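Local coordinates for MSM0271 protein (Mycobacterium smegmatis, PDB 5SUH), which probably forms part of the protein shell of a mycobacterial microcompartment, as a tandem-domain subunit that assembles into a double-ringed trimer, at residues L68-V72 against P178-A183; G195-V199 against L210-G214. All coordinates share one frame; numbering follows the deposited sequence.

Contact 1. Residues L68-V72 against P178-A183; sequences LIVEV and PALFAA
Strand 66-73 of the first of two tandem BMC domains meets residues 178-183 of the second, which run into helix 182-192, and Glu-71, Ile-69 and Leu-180 carry this domain-to-domain contact. Glu-71 reaches across with its chain extended, CG anti to the backbone N (chi1 -175°), which brings the carboxylate to the backbone of 178-183. There Glu-71 OE1 accepts a hydrogen bond from Leu-180 N at 3.2 Å. The donor lies nearly on the line of the C-O bond, but the bond is bent at the hydrogen, at 137°. Glu-71 OE2 accepts a hydrogen bond from a water at 2.7 Å, and that water accepts from Ala-179 N at 3.1 Å; two successive amides are therefore tied to one carboxylate, one directly and one through solvent. Pro-178, which follows a cis peptide bond, sets its CB against the same group, 3.8 Å from Glu-71 OE2.

Next to this polar end Leu-180 runs past the Glu-71 side chain in the opposite direction and lays one branch on the strand. Leu-180 CD2 sits 3.5 Å from the carbonyl carbon of Val-70 and 3.8 Å from Ile-69 CB. Farther along, the Ile-69 CD1 methyl meets Ala-183 CB at 4.0 Å. The CB of Val-70 points away from 178-183, and Leu-180 meets the backbone of Val-70.

Arg-34 of strand 32-39 makes a salt bridge to Glu-71 OE2. This charge partner probably stabilises the ionised carboxylate in its buried setting, so that Glu-71 can accept from Leu-180 N directly and hold Ala-179 N through the water, while Ile-69, Leu-180 and Ala-183 pack beside it between the two domains.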
loop_
_atom_site.group_PDB
_atom_site.type_symbol
_atom_site.label_atom_id
_atom_site.label_comp_id
_atom_site.label_asym_id
_atom_site.label_seq_id
_atom_site.Cartn_x
_atom_site.Cartn_y
_atom_site.Cartn_z
ATOM N N LEU A 68 5.392 11.209 26.869
ATOM C CA LEU A 68 4.630 10.271 27.686
ATOM C C LEU A 68 4.107 9.156 26.793
ATOM O O LEU A 68 3.467 9.444 25.772
ATOM C CB LEU A 68 3.462 10.961 28.387
ATOM C CG LEU A 68 2.608 9.973 29.187
ATOM C CD1 LEU A 68 3.352 9.509 30.455
ATOM C CD2 LEU A 68 1.262 10.562 29.526
ATOM N N ILE A 69 4.377 7.898 27.152
ATOM C CA ILE A 69 3.895 6.762 26.355
ATOM C C ILE A 69 2.922 5.918 27.171
ATOM O O ILE A 69 3.195 5.587 28.333
ATOM C CB ILE A 69 5.027 5.848 25.859
ATOM C CG1 ILE A 69 5.858 5.287 27.039
ATOM C CG2 ILE A 69 5.900 6.591 24.868
ATOM C CD1 ILE A 69 6.871 4.184 26.659
ATOM N N VAL A 70 1.764 5.604 26.585
ATOM C CA VAL A 70 0.748 4.824 27.289
ATOM C C VAL A 70 0.170 3.711 26.400
ATOM O O VAL A 70 -0.244 3.961 25.247
ATOM C CB VAL A 70 -0.411 5.731 27.791
ATOM C CG1 VAL A 70 -1.469 4.911 28.514
ATOM C CG2 VAL A 70 0.111 6.884 28.671
ATOM N N GLU A 71 0.141 2.494 26.939
ATOM C CA GLU A 71 -0.541 1.351 26.308
ATOM C C GLU A 71 -1.694 0.870 27.222
ATOM O O GLU A 71 -1.508 0.748 28.427
ATOM C CB GLU A 71 0.465 0.198 26.020
ATOM C CG GLU A 71 -0.131 -0.984 25.264
ATOM C CD GLU A 71 0.859 -2.109 24.940
ATOM O OE1 GLU A 71 2.024 -1.837 24.554
ATOM O OE2 GLU A 71 0.438 -3.287 25.028
ATOM N N VAL A 72 -2.890 0.645 26.671
ATOM C CA VAL A 72 -4.049 0.261 27.500
ATOM C C VAL A 72 -4.904 -0.875 26.948
ATOM O O VAL A 72 -4.813 -1.250 25.780
ATOM C CB VAL A 72 -5.056 1.409 27.719
ATOM C CG1 VAL A 72 -4.336 2.639 28.233
ATOM C CG2 VAL A 72 -5.851 1.681 26.429
ATOM N N PRO A 178 5.006 -5.911 27.628
ATOM C CA PRO A 178 4.292 -5.247 26.515
ATOM C C PRO A 178 5.189 -4.493 25.522
ATOM O O PRO A 178 6.243 -3.971 25.868
ATOM C CB PRO A 178 3.358 -4.243 27.223
ATOM C CG PRO A 178 3.281 -4.697 28.641
ATOM C CD PRO A 178 4.603 -5.370 28.941
ATOM N N ALA A 179 4.716 -4.423 24.287
ATOM C CA ALA A 179 5.468 -3.907 23.163
ATOM C C ALA A 179 5.958 -2.468 23.330
ATOM O O ALA A 179 7.011 -2.116 22.795
ATOM C CB ALA A 179 4.608 -4.015 21.878
ATOM N N LEU A 180 5.205 -1.634 24.045
ATOM C CA LEU A 180 5.513 -0.212 24.020
ATOM C C LEU A 180 6.808 0.088 24.798
ATOM O O LEU A 180 7.440 1.139 24.580
ATOM C CB LEU A 180 4.355 0.618 24.567
ATOM C CG LEU A 180 4.385 2.122 24.228
ATOM C CD1 LEU A 180 4.640 2.325 22.741
ATOM C CD2 LEU A 180 3.120 2.849 24.636
ATOM N N PHE A 181 7.263 -0.869 25.612
ATOM C CA PHE A 181 8.516 -0.681 26.363
ATOM C C PHE A 181 9.717 -0.620 25.430
ATOM O O PHE A 181 10.813 -0.221 25.836
ATOM C CB PHE A 181 8.739 -1.797 27.375
ATOM C CG PHE A 181 7.961 -1.632 28.648
ATOM C CD1 PHE A 181 8.054 -0.469 29.400
ATOM C CD2 PHE A 181 7.102 -2.636 29.080
ATOM C CE1 PHE A 181 7.336 -0.326 30.590
ATOM C CE2 PHE A 181 6.376 -2.493 30.253
ATOM C CZ PHE A 181 6.497 -1.331 31.008
ATOM N N ALA A 182 9.511 -1.014 24.179
ATOM C CA ALA A 182 10.564 -0.940 23.177
ATOM C C ALA A 182 11.002 0.515 22.987
ATOM O O ALA A 182 12.144 0.799 22.576
ATOM C CB ALA A 182 10.104 -1.549 21.878
ATOM N N ALA A 183 10.072 1.427 23.257
ATOM C CA ALA A 183 10.330 2.859 23.143
ATOM C C ALA A 183 11.435 3.307 24.095
ATOM O O ALA A 183 12.380 3.981 23.678
ATOM C CB ALA A 183 9.064 3.651 23.402
HETATM O O HOH W 1 1.806 -5.294 23.912
#

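Contact 2. Residues G195-V199 against L210-G214; sequences GLTVV and LYIGG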
loop_
_atom_site.group_PDB
_atom_site.type_symbol
_atom_site.label_atom_id
_atom_site.label_comp_id
_atom_site.label_asym_id
_atom_site.label_seq_id
_atom_site.Cartn_x
_atom_site.Cartn_y
_atom_site.Cartn_z
ATOM N N GLY A 195 27.044 6.391 18.913
ATOM C CA GLY A 195 27.485 5.968 17.594
ATOM C C GLY A 195 26.669 4.846 16.953
ATOM O O GLY A 195 26.894 4.509 15.800
ATOM N N LEU A 196 25.739 4.240 17.689
ATOM C CA LEU A 196 24.975 3.099 17.159
ATOM C C LEU A 196 23.990 3.525 16.076
ATOM O O LEU A 196 23.760 4.716 15.841
ATOM C CB LEU A 196 24.213 2.347 18.263
ATOM C CG LEU A 196 23.133 3.044 19.121
ATOM C CD1 LEU A 196 21.821 3.319 18.413
ATOM C CD2 LEU A 196 22.846 2.196 20.327
ATOM N N THR A 197 23.419 2.523 15.423
ATOM C CA THR A 197 22.457 2.740 14.360
ATOM C C THR A 197 21.121 2.108 14.740
ATOM O O THR A 197 21.047 0.903 14.949
ATOM C CB THR A 197 22.935 2.122 13.048
ATOM O OG1 THR A 197 24.241 2.621 12.708
ATOM C CG2 THR A 197 21.937 2.421 11.956
ATOM N N VAL A 198 20.071 2.909 14.855
ATOM C CA VAL A 198 18.739 2.375 15.118
ATOM C C VAL A 198 18.098 1.907 13.805
ATOM O O VAL A 198 17.699 2.721 12.961
ATOM C CB VAL A 198 17.883 3.412 15.821
ATOM C CG1 VAL A 198 16.518 2.845 16.151
ATOM C CG2 VAL A 198 18.606 3.870 17.083
ATOM N N VAL A 199 18.052 0.590 13.622
ATOM C CA VAL A 199 17.629 0.005 12.353
ATOM C C VAL A 199 16.118 -0.103 12.270
ATOM O O VAL A 199 15.515 0.148 11.233
ATOM C CB VAL A 199 18.278 -1.385 12.131
ATOM C CG1 VAL A 199 17.773 -2.027 10.865
ATOM C CG2 VAL A 199 19.795 -1.267 12.085
ATOM N N LEU A 210 13.440 -4.609 18.926
ATOM C CA LEU A 210 14.458 -3.592 18.741
ATOM C C LEU A 210 15.607 -4.167 17.888
ATOM O O LEU A 210 16.118 -5.252 18.182
ATOM C CB LEU A 210 14.963 -3.121 20.114
ATOM C CG LEU A 210 16.010 -2.003 20.176
ATOM C CD1 LEU A 210 15.555 -0.812 19.323
ATOM C CD2 LEU A 210 16.286 -1.573 21.615
ATOM N N TYR A 211 15.990 -3.446 16.830
ATOM C CA TYR A 211 17.135 -3.803 15.972
ATOM C C TYR A 211 18.172 -2.676 16.009
ATOM O O TYR A 211 17.903 -1.555 15.565
ATOM C CB TYR A 211 16.717 -4.024 14.516
ATOM C CG TYR A 211 15.909 -5.257 14.180
ATOM C CD1 TYR A 211 14.541 -5.330 14.485
ATOM C CD2 TYR A 211 16.467 -6.295 13.443
ATOM C CE1 TYR A 211 13.778 -6.444 14.123
ATOM C CE2 TYR A 211 15.720 -7.401 13.074
ATOM C CZ TYR A 211 14.380 -7.476 13.425
ATOM O OH TYR A 211 13.644 -8.580 13.048
ATOM N N ILE A 212 19.363 -2.990 16.491
ATOM C CA ILE A 212 20.453 -2.022 16.660
ATOM C C ILE A 212 21.776 -2.526 16.056
ATOM O O ILE A 212 22.174 -3.679 16.256
ATOM C CB ILE A 212 20.627 -1.692 18.177
ATOM C CG1 ILE A 212 19.536 -0.723 18.621
ATOM C CG2 ILE A 212 21.972 -1.074 18.470
ATOM C CD1 ILE A 212 19.599 -0.411 20.077
ATOM N N GLY A 213 22.438 -1.666 15.298
ATOM C CA GLY A 213 23.699 -1.992 14.647
ATOM C C GLY A 213 24.846 -1.138 15.157
ATOM O O GLY A 213 24.632 -0.015 15.610
ATOM N N GLY A 214 26.059 -1.683 15.138
ATOM C CA GLY A 214 27.240 -0.938 15.561
ATOM C C GLY A 214 28.448 -1.843 15.707
ATOM O O GLY A 214 28.405 -3.016 15.263
#
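Strands 197-202 and 208-214 form an antiparallel beta hairpin, whose segments 197-199 and 210-214 approach to 4.8 Å between axes with N-to-C directions at 144°, and Thr-197 with Gly-213 makes the hydrogen-bonded pair. Thr-197 N donates to Gly-213 O at 2.8 Å and Gly-213 N returns a nearly straight bond to Thr-197 O at 2.9 Å, with 171° at the hydrogen. The next bond, from Val-199 N to Tyr-211 O, is also 2.9 Å long. Between these lies the non-hydrogen-bonded pair Val-198 with Ile-212, where Ile-212 CA makes a CA-H...O contact with Thr-197 O at 3.4 Å.

On the face bearing Val-198 and Ile-212, Leu-196 reaches over from just before the strand. Its CG stands between the backbone N and the carbonyl carbon (chi1 61°), and the Leu-196 CD2 branch touches Ile-212 CG2 at 3.9 Å, the two side chains crossing at a slant. Val-199 leans on the neighbouring strand instead, with Val-199 CB 3.9 Å from Tyr-211 CB and Val-199 CG2 4.0 Å from Tyr-211 O, beside Gly-213 N. The ring of Tyr-211 extends beyond the hairpin contact, and its hydroxyl is hydrogen-bonded to Glu-79 of a second subunit, whose Leu-76 packs on the same side chain.

Strand 197-202 is outermost in its sheet within the chain, and Gln-45 of helix 44-49 binds it through its side-chain amide, bonded to both Leu-196 O and Val-198 N. Strand 208-214 is joined in turn to strand 170-177 by backbone bonds of Leu-210, Ile-212 and Gly-214. Leu-196 and Ile-212 pack on Ala-189 of helix 182-192, and Ile-212 also meets Val-219 of helix 216-232.

Helix 182-192 connects the two contacts: contact 1 lies at residues 178-183, near its N-terminal end, whereas Ala-189 farther along lies against the hairpin of contact 2, whose strand 197-202 follows the helix in the chain. The contact centres are about 20 Å apart and the nearest atoms about 5 Å, without touching. The centre of contact 1 is about 6 Å, and that of contact 2 about 14 Å, from the centre of the chain; contact 1 joins the two BMC domains, while contact 2 is internal to the second domain's sheet. Both nevertheless involve the first domain, since Gln-45 borders contact 2, and only contact 2 is reached by another subunit of the assembly, at Tyr-211.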